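Hypothetical conserved protein, GK1056 (Geobacillus kaustophilus, PDB 2QYH) is of unknown function but probably acts as a magnesium-dependent phosphatase of the haloacid dehalogenase (HAD) superfamily. Local coordinates at residues R45-M49 and M104-M109; F65-Y69 and I143-L147; R84-R88 and Y137-K141. All coordinates share one frame; numbering follows the deposited sequence.

How the contacts relate
Contacts 1 and 2 join the two domains expected of a HAD phosphatase with a C2-type cap: residues 45-49 and 65-69 are loops of the mixed core sheet, while 104-109 and 143-147 lie in or beside strands of the antiparallel cap sheet. Their centres are about 8 Å apart, bridged by Phe65 packing on Pro47. Contact 3 lies wholly in the cap, its centre about 16 Å from that of contact 1 and about 13 Å from that of contact 2. Along the chain both its segments fall between the two of contact 2, whereas contacts 1 and 2 interleave. Tyr137 ties contact 3 to contact 1 through Asp105, and Ile143 packs on helix 137-140, linking the interface to the cap's helices.

Contact 1 (R45-M49 and M104-M109)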
loop_
_atom_site.group_PDB
_atom_site.type_symbol
_atom_site.label_atom_id
_atom_site.label_comp_id
_atom_site.label_asym_id
_atom_site.label_seq_id
_atom_site.Cartn_x
_atom_site.Cartn_y
_atom_site.Cartn_z
ATOM N N ARG D 45 8.622 2.178 -10.465
ATOM C CA ARG D 45 7.847 1.107 -9.847
ATOM C C ARG D 45 6.613 0.689 -10.628
ATOM O O ARG D 45 6.150 1.392 -11.530
ATOM C CB ARG D 45 7.396 1.521 -8.451
ATOM C CG ARG D 45 8.507 1.911 -7.529
ATOM C CD ARG D 45 7.947 2.242 -6.175
ATOM N NE ARG D 45 8.980 2.688 -5.247
ATOM C CZ ARG D 45 8.763 2.927 -3.959
ATOM N NH1 ARG D 45 7.548 2.763 -3.440
ATOM N NH2 ARG D 45 9.764 3.322 -3.192
ATOM N N ALA D 46 6.086 -0.472 -10.256
ATOM C CA ALA D 46 4.880 -1.011 -10.866
ATOM C C ALA D 46 3.706 -0.361 -10.140
ATOM O O ALA D 46 3.801 -0.041 -8.960
ATOM C CB ALA D 46 4.832 -2.513 -10.672
ATOM N N PRO D 47 2.588 -0.150 -10.836
ATOM C CA PRO D 47 1.440 0.469 -10.169
ATOM C C PRO D 47 1.131 -0.133 -8.788
ATOM O O PRO D 47 0.989 0.596 -7.804
ATOM C CB PRO D 47 0.313 0.249 -11.167
ATOM C CG PRO D 47 1.028 0.387 -12.490
ATOM C CD PRO D 47 2.315 -0.396 -12.262
ATOM N N PHE D 48 1.050 -1.459 -8.714
ATOM C CA PHE D 48 0.738 -2.131 -7.459
ATOM C C PHE D 48 1.783 -1.967 -6.367
ATOM O O PHE D 48 1.565 -2.389 -5.234
ATOM C CB PHE D 48 0.483 -3.629 -7.687
ATOM C CG PHE D 48 1.682 -4.397 -8.172
ATOM C CD1 PHE D 48 1.883 -4.620 -9.532
ATOM C CD2 PHE D 48 2.615 -4.899 -7.267
ATOM C CE1 PHE D 48 2.999 -5.337 -9.984
ATOM C CE2 PHE D 48 3.736 -5.617 -7.710
ATOM C CZ PHE D 48 3.927 -5.834 -9.069
HETATM N N MSE D 49 2.915 -1.355 -6.693
HETATM C CA MSE D 49 3.973 -1.165 -5.708
HETATM C C MSE D 49 3.893 0.166 -4.977
HETATM O O MSE D 49 4.755 0.473 -4.151
HETATM C CB MSE D 49 5.344 -1.300 -6.368
HETATM C CG MSE D 49 5.824 -2.732 -6.511
HETATM SE SE MSE D 49 7.450 -2.873 -7.553
HETATM C CE MSE D 49 8.673 -1.888 -6.416
HETATM N N MSE D 104 6.375 -8.475 -14.906
HETATM C CA MSE D 104 5.531 -7.486 -14.239
HETATM C C MSE D 104 4.535 -6.764 -15.143
HETATM O O MSE D 104 4.880 -6.318 -16.240
HETATM C CB MSE D 104 6.406 -6.423 -13.589
HETATM C CG MSE D 104 7.499 -6.952 -12.707
HETATM SE SE MSE D 104 8.794 -5.561 -12.359
HETATM C CE MSE D 104 7.764 -4.468 -11.145
ATOM N N ASP D 105 3.290 -6.663 -14.686
ATOM C CA ASP D 105 2.283 -5.910 -15.421
ATOM C C ASP D 105 1.691 -4.936 -14.409
ATOM O O ASP D 105 2.227 -4.795 -13.316
ATOM C CB ASP D 105 1.218 -6.818 -16.067
ATOM C CG ASP D 105 0.327 -7.519 -15.065
ATOM O OD1 ASP D 105 0.421 -7.252 -13.849
ATOM O OD2 ASP D 105 -0.490 -8.348 -15.520
ATOM N N ALA D 106 0.604 -4.264 -14.749
ATOM C CA ALA D 106 0.032 -3.290 -13.835
ATOM C C ALA D 106 -0.598 -3.854 -12.560
ATOM O O ALA D 106 -0.605 -3.183 -11.521
ATOM C CB ALA D 106 -0.975 -2.431 -14.577
ATOM N N GLU D 107 -1.117 -5.077 -12.623
ATOM C CA GLU D 107 -1.768 -5.677 -11.458
ATOM C C GLU D 107 -0.878 -6.573 -10.622
ATOM O O GLU D 107 -0.862 -6.473 -9.395
ATOM C CB GLU D 107 -2.994 -6.500 -11.878
ATOM C CG GLU D 107 -4.206 -5.710 -12.339
ATOM C CD GLU D 107 -3.960 -4.940 -13.620
ATOM O OE1 GLU D 107 -3.432 -5.539 -14.585
ATOM O OE2 GLU D 107 -4.304 -3.738 -13.664
ATOM N N LYS D 108 -0.136 -7.455 -11.277
ATOM C CA LYS D 108 0.687 -8.386 -10.535
ATOM C C LYS D 108 2.084 -8.643 -11.071
ATOM O O LYS D 108 2.551 -8.016 -12.022
ATOM C CB LYS D 108 -0.053 -9.723 -10.396
ATOM C CG LYS D 108 -0.272 -10.434 -11.719
ATOM C CD LYS D 108 -1.024 -11.732 -11.537
ATOM C CE LYS D 108 -2.511 -11.502 -11.378
ATOM N NZ LYS D 108 -3.101 -11.003 -12.643
HETATM N N MSE D 109 2.719 -9.626 -10.454
HETATM C CA MSE D 109 4.080 -9.996 -10.754
HETATM C C MSE D 109 4.214 -11.529 -10.743
HETATM O O MSE D 109 3.585 -12.206 -9.925
HETATM C CB MSE D 109 4.929 -9.366 -9.669
HETATM C CG MSE D 109 6.373 -9.229 -9.937
HETATM SE SE MSE D 109 7.086 -8.361 -8.388
HETATM C CE MSE D 109 7.962 -6.899 -9.260
#
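Phe48 presents the rim of its ring to the turn running from Asp105 to Met109. Asp105 O lies in the ring plane, 3.5 Å from Phe48 CE1, and Ala106 O is also near the plane at the edge; Glu107 O and Lys108 O approach obliquely. The two oxygens near the plane suit the slightly positive C-H edge. The ring reaches this turn because CG stands between the backbone N and the carbonyl carbon (chi1 65°). Met109, a selenomethionine, crosses Phe48 at about a right angle, with CB 3.7 Å from Phe48 CZ. Its SE makes an edge-on Met-aromatic contact, 5.4 Å from the Phe48 ring centroid and 84° off the normal. The turn is shaped by an Asx motif, in which Asp105 OD1 accepts from Lys108 N (2.6 Å, 158°) and weakly from Glu107 N, while OD2 is hydrogen-bonded to Tyr137 OH. In fold terms, a loop following core strand 38-42 meets the connection between cap strands 101-104 and 109-111. Replacing Phe48 with an alanine would probably open a gap against the turn and leave Met109 without its aromatic partner. Beside the ring, the bent end of Met104 puts CE 3.6 Å from Ala46 CB and 3.9 Å from Met49 SE, the two selenomethionine chains crossing nearly perpendicularly. Pro47 CG meets Ala106 CB at 4.0 Å. Lys55 of the second subunit makes a cation-pi contact with Phe48 and hydrogen-bonds to Glu107 O; on the core side, Arg45 forms a salt bridge with Asp11, probably of the HAD-type DxD motif.

Contact 2 (F65-Y69 and I143-L147); sequences FNGQY and IYQAL
Tyr144 lays its CB over one face of the Phe65 ring, 3.9 Å from the centroid and 26° off the normal, a CH-pi contact displaced toward the rim. Gln145 CB comes obliquely to the same ring, 3.5 Å from Phe65 CD1. Both residues point at the core loop because they form a classic beta bulge opposite Met104 at the start of cap strand 145-148. This is the tight part, buried between the domains. The Phe65 and Tyr144 rings themselves hardly overlap: their planes are 29° apart but slid, with centroids separated by 5.8 Å. With CG beside its backbone N (chi1 -62°), Tyr144 carries its ring past Gln68, whose carbonyl O lies 3.3 Å from Tyr144 CD2, and on to Tyr69. There Tyr69, though partly exposed, still packs with CD1 over a face of the Tyr144 ring, 3.7 Å from Tyr144 CZ, the two planes being oblique. The looser, solvent-facing side is at Asn66, a partly exposed residue at the margin near Gln145. With no charged pair between the segments, cohesion comes mainly from aromatic and methylene surfaces, a chemistry that depends more on shape and burial than on direction.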
loop_
_atom_site.group_PDB
_atom_site.type_symbol
_atom_site.label_atom_id
_atom_site.label_comp_id
_atom_site.label_asym_id
_atom_site.label_seq_id
_atom_site.Cartn_x
_atom_site.Cartn_y
_atom_site.Cartn_z
ATOM N N PHE D 65 6.439 2.259 -14.196
ATOM C CA PHE D 65 7.284 1.396 -15.024
ATOM C C PHE D 65 8.230 2.203 -15.914
ATOM O O PHE D 65 8.351 1.926 -17.107
ATOM C CB PHE D 65 6.424 0.485 -15.915
ATOM C CG PHE D 65 5.785 -0.676 -15.192
ATOM C CD1 PHE D 65 6.557 -1.577 -14.459
ATOM C CD2 PHE D 65 4.417 -0.910 -15.307
ATOM C CE1 PHE D 65 5.976 -2.705 -13.854
ATOM C CE2 PHE D 65 3.830 -2.032 -14.708
ATOM C CZ PHE D 65 4.614 -2.931 -13.981
ATOM N N ASN D 66 8.896 3.199 -15.336
ATOM C CA ASN D 66 9.827 4.041 -16.088
ATOM C C ASN D 66 9.264 4.512 -17.424
ATOM O O ASN D 66 9.969 4.510 -18.430
ATOM C CB ASN D 66 11.146 3.311 -16.363
ATOM C CG ASN D 66 11.869 2.913 -15.096
ATOM O OD1 ASN D 66 11.641 1.832 -14.560
ATOM N ND2 ASN D 66 12.740 3.790 -14.604
ATOM N N GLY D 67 7.989 4.890 -17.427
ATOM C CA GLY D 67 7.363 5.398 -18.631
ATOM C C GLY D 67 6.520 4.455 -19.474
ATOM O O GLY D 67 5.823 4.915 -20.373
ATOM N N GLN D 68 6.551 3.157 -19.194
ATOM C CA GLN D 68 5.793 2.201 -19.997
ATOM C C GLN D 68 4.310 2.034 -19.688
ATOM O O GLN D 68 3.607 1.346 -20.425
ATOM C CB GLN D 68 6.486 0.840 -19.964
ATOM C CG GLN D 68 7.606 0.741 -20.985
ATOM C CD GLN D 68 8.559 1.912 -20.904
ATOM O OE1 GLN D 68 9.394 1.983 -20.008
ATOM N NE2 GLN D 68 8.427 2.847 -21.830
ATOM N N TYR D 69 3.840 2.662 -18.615
ATOM C CA TYR D 69 2.434 2.591 -18.221
ATOM C C TYR D 69 2.074 3.920 -17.554
ATOM O O TYR D 69 2.490 4.190 -16.429
ATOM C CB TYR D 69 2.215 1.439 -17.243
ATOM C CG TYR D 69 0.764 1.120 -16.982
ATOM C CD1 TYR D 69 -0.029 0.519 -17.963
ATOM C CD2 TYR D 69 0.184 1.413 -15.757
ATOM C CE1 TYR D 69 -1.374 0.220 -17.721
ATOM C CE2 TYR D 69 -1.153 1.123 -15.503
ATOM C CZ TYR D 69 -1.928 0.527 -16.485
ATOM O OH TYR D 69 -3.252 0.251 -16.216
ATOM N N ILE D 143 3.307 -7.367 -20.634
ATOM C CA ILE D 143 4.316 -7.151 -19.614
ATOM C C ILE D 143 4.916 -5.788 -19.898
ATOM O O ILE D 143 5.243 -5.481 -21.043
ATOM C CB ILE D 143 5.401 -8.234 -19.693
ATOM C CG1 ILE D 143 4.760 -9.605 -19.486
ATOM C CG2 ILE D 143 6.480 -7.978 -18.667
ATOM C CD1 ILE D 143 3.930 -9.711 -18.232
ATOM N N TYR D 144 5.053 -4.958 -18.871
ATOM C CA TYR D 144 5.601 -3.622 -19.076
ATOM C C TYR D 144 7.040 -3.497 -18.624
ATOM O O TYR D 144 7.738 -2.546 -18.987
ATOM C CB TYR D 144 4.744 -2.584 -18.357
ATOM C CG TYR D 144 3.331 -2.536 -18.875
ATOM C CD1 TYR D 144 2.285 -3.135 -18.171
ATOM C CD2 TYR D 144 3.043 -1.934 -20.099
ATOM C CE1 TYR D 144 0.986 -3.135 -18.676
ATOM C CE2 TYR D 144 1.750 -1.932 -20.615
ATOM C CZ TYR D 144 0.728 -2.533 -19.902
ATOM O OH TYR D 144 -0.546 -2.532 -20.420
ATOM N N GLN D 145 7.490 -4.472 -17.851
ATOM C CA GLN D 145 8.845 -4.452 -17.341
ATOM C C GLN D 145 9.113 -5.827 -16.760
ATOM O O GLN D 145 8.183 -6.535 -16.365
ATOM C CB GLN D 145 8.960 -3.371 -16.264
ATOM C CG GLN D 145 10.352 -3.105 -15.756
ATOM C CD GLN D 145 10.411 -1.850 -14.903
ATOM O OE1 GLN D 145 10.093 -0.753 -15.374
ATOM N NE2 GLN D 145 10.818 -2.003 -13.641
ATOM N N ALA D 146 10.379 -6.220 -16.725
ATOM C CA ALA D 146 10.726 -7.524 -16.190
ATOM C C ALA D 146 11.969 -7.409 -15.339
ATOM O O ALA D 146 12.623 -6.362 -15.308
ATOM C CB ALA D 146 10.946 -8.523 -17.328
ATOM N N LEU D 147 12.281 -8.494 -14.642
ATOM C CA LEU D 147 13.447 -8.545 -13.780
ATOM C C LEU D 147 14.290 -9.750 -14.153
ATOM O O LEU D 147 13.776 -10.864 -14.277
ATOM C CB LEU D 147 13.014 -8.652 -12.320
ATOM C CG LEU D 147 12.338 -7.431 -11.696
ATOM C CD1 LEU D 147 11.689 -7.828 -10.387
ATOM C CD2 LEU D 147 13.365 -6.323 -11.475
#

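Contact 3 (R84-R88 and Y137-K141); sequences REKVR and YYENK
The first turn of helix 84-96 and the short, weakly bonded helix 137-140 come closest at Arg84 and Tyr138, whose CA atoms are 6.8 Å apart. Arg88 grips the Glu139 carboxylate side-on in a two-bond salt bridge. Its NE meets Glu139 OE2 at 3.0 Å on the syn side, close to the guanidinium plane, with an N-H...O angle of 164°. The second bond, from Arg88 NH2 to Glu139 OE1 (2.9 Å), uses the syn lone pair, with the oxygen further out of the guanidinium plane than for NE. Together they fix the rotation of the carboxylate. Arg84 extends its chain with CG anti to the backbone N (chi1 -169°), then bends so that NH1 donates to Glu139 O at 3.1 Å. Its charge also lies near Glu139 OE1 without directing an N-H at it, probably adding to the stabilisation of the carboxylate. Beneath these polar links, Val87 CG1 packs obliquely against the Tyr138 ring, 3.5 Å from CD2. The Arg88 methylenes border the phenol end, with CG 3.4 Å from Tyr138 OH. On the inner side, Val87 touches Phe165 of strand 165-171, and the Tyr138 ring meets Phe103 of strand 101-104, so both helices rest on the cap sheet.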
loop_
_atom_site.group_PDB
_atom_site.type_symbol
_atom_site.label_atom_id
_atom_site.label_comp_id
_atom_site.label_asym_id
_atom_site.label_seq_id
_atom_site.Cartn_x
_atom_site.Cartn_y
_atom_site.Cartn_z
ATOM N N ARG D 84 6.700 -9.093 -26.837
ATOM C CA ARG D 84 6.560 -10.489 -26.425
ATOM C C ARG D 84 7.612 -11.394 -27.063
ATOM O O ARG D 84 8.196 -12.256 -26.401
ATOM C CB ARG D 84 5.162 -11.004 -26.757
ATOM C CG ARG D 84 4.863 -12.351 -26.129
ATOM C CD ARG D 84 3.447 -12.794 -26.410
ATOM N NE ARG D 84 3.170 -12.784 -27.841
ATOM C CZ ARG D 84 2.081 -13.303 -28.397
ATOM N NH1 ARG D 84 1.155 -13.881 -27.641
ATOM N NH2 ARG D 84 1.917 -13.246 -29.714
ATOM N N GLU D 85 7.845 -11.189 -28.354
ATOM C CA GLU D 85 8.832 -11.958 -29.102
ATOM C C GLU D 85 10.170 -11.956 -28.360
ATOM O O GLU D 85 10.735 -13.009 -28.055
ATOM C CB GLU D 85 9.014 -11.330 -30.485
ATOM C CG GLU D 85 10.089 -11.961 -31.346
ATOM C CD GLU D 85 10.650 -10.983 -32.360
ATOM O OE1 GLU D 85 9.849 -10.301 -33.035
ATOM O OE2 GLU D 85 11.892 -10.899 -32.483
ATOM N N LYS D 86 10.666 -10.757 -28.072
ATOM C CA LYS D 86 11.936 -10.600 -27.383
ATOM C C LYS D 86 11.895 -11.065 -25.932
ATOM O O LYS D 86 12.904 -11.532 -25.401
ATOM C CB LYS D 86 12.394 -9.146 -27.469
ATOM C CG LYS D 86 12.754 -8.712 -28.888
ATOM C CD LYS D 86 13.891 -9.559 -29.445
ATOM C CE LYS D 86 14.170 -9.257 -30.912
ATOM N NZ LYS D 86 15.239 -10.141 -31.468
ATOM N N VAL D 87 10.737 -10.941 -25.290
ATOM C CA VAL D 87 10.605 -11.391 -23.908
ATOM C C VAL D 87 10.814 -12.907 -23.877
ATOM O O VAL D 87 11.504 -13.429 -22.999
ATOM C CB VAL D 87 9.207 -11.048 -23.316
ATOM C CG1 VAL D 87 9.040 -11.698 -21.956
ATOM C CG2 VAL D 87 9.055 -9.536 -23.177
ATOM N N ARG D 88 10.229 -13.607 -24.847
ATOM C CA ARG D 88 10.363 -15.060 -24.931
ATOM C C ARG D 88 11.818 -15.491 -25.124
ATOM O O ARG D 88 12.288 -16.406 -24.449
ATOM C CB ARG D 88 9.516 -15.609 -26.076
ATOM C CG ARG D 88 9.500 -17.121 -26.129
ATOM C CD ARG D 88 8.680 -17.647 -27.294
ATOM N NE ARG D 88 7.330 -17.091 -27.317
ATOM C CZ ARG D 88 6.935 -16.133 -28.151
ATOM N NH1 ARG D 88 7.790 -15.625 -29.035
ATOM N NH2 ARG D 88 5.685 -15.678 -28.104
ATOM N N TYR D 137 3.756 -16.488 -18.103
ATOM C CA TYR D 137 2.842 -15.377 -17.855
ATOM C C TYR D 137 2.865 -14.318 -18.956
ATOM O O TYR D 137 1.829 -13.754 -19.308
ATOM C CB TYR D 137 3.165 -14.735 -16.503
ATOM C CG TYR D 137 2.147 -13.712 -16.058
ATOM C CD1 TYR D 137 2.384 -12.347 -16.211
ATOM C CD2 TYR D 137 0.933 -14.110 -15.509
ATOM C CE1 TYR D 137 1.435 -11.404 -15.826
ATOM C CE2 TYR D 137 -0.024 -13.179 -15.120
ATOM C CZ TYR D 137 0.229 -11.825 -15.282
ATOM O OH TYR D 137 -0.724 -10.900 -14.907
ATOM N N TYR D 138 4.048 -14.067 -19.505
ATOM C CA TYR D 138 4.217 -13.071 -20.559
ATOM C C TYR D 138 3.569 -13.466 -21.884
ATOM O O TYR D 138 3.285 -12.610 -22.726
ATOM C CB TYR D 138 5.706 -12.812 -20.803
ATOM C CG TYR D 138 6.443 -14.001 -21.372
ATOM C CD1 TYR D 138 6.878 -15.040 -20.547
ATOM C CD2 TYR D 138 6.685 -14.103 -22.742
ATOM C CE1 TYR D 138 7.534 -16.155 -21.074
ATOM C CE2 TYR D 138 7.339 -15.215 -23.281
ATOM C CZ TYR D 138 7.762 -16.236 -22.441
ATOM O OH TYR D 138 8.411 -17.331 -22.966
ATOM N N GLU D 139 3.339 -14.759 -22.069
ATOM C CA GLU D 139 2.749 -15.262 -23.304
ATOM C C GLU D 139 1.296 -14.843 -23.543
ATOM O O GLU D 139 0.861 -14.722 -24.687
ATOM C CB GLU D 139 2.860 -16.791 -23.337
ATOM C CG GLU D 139 4.299 -17.305 -23.350
ATOM C CD GLU D 139 4.929 -17.282 -24.736
ATOM O OE1 GLU D 139 4.612 -16.365 -25.526
ATOM O OE2 GLU D 139 5.751 -18.178 -25.033
ATOM N N ASN D 140 0.550 -14.603 -22.473
ATOM C CA ASN D 140 -0.854 -14.227 -22.608
ATOM C C ASN D 140 -1.225 -12.912 -21.919
ATOM O O ASN D 140 -2.390 -12.511 -21.904
ATOM C CB ASN D 140 -1.718 -15.364 -22.072
ATOM C CG ASN D 140 -1.016 -16.153 -20.983
ATOM O OD1 ASN D 140 -0.639 -15.603 -19.946
ATOM N ND2 ASN D 140 -0.826 -17.448 -21.216
ATOM N N LYS D 141 -0.229 -12.242 -21.353
ATOM C CA LYS D 141 -0.451 -10.975 -20.667
ATOM C C LYS D 141 0.543 -9.936 -21.156
ATOM O O LYS D 141 1.645 -10.279 -21.579
ATOM C CB LYS D 141 -0.270 -11.147 -19.154
ATOM C CG LYS D 141 -1.412 -11.831 -18.432
ATOM C CD LYS D 141 -2.688 -11.017 -18.556
ATOM C CE LYS D 141 -3.794 -11.572 -17.672
ATOM N NZ LYS D 141 -3.402 -11.561 -16.229
#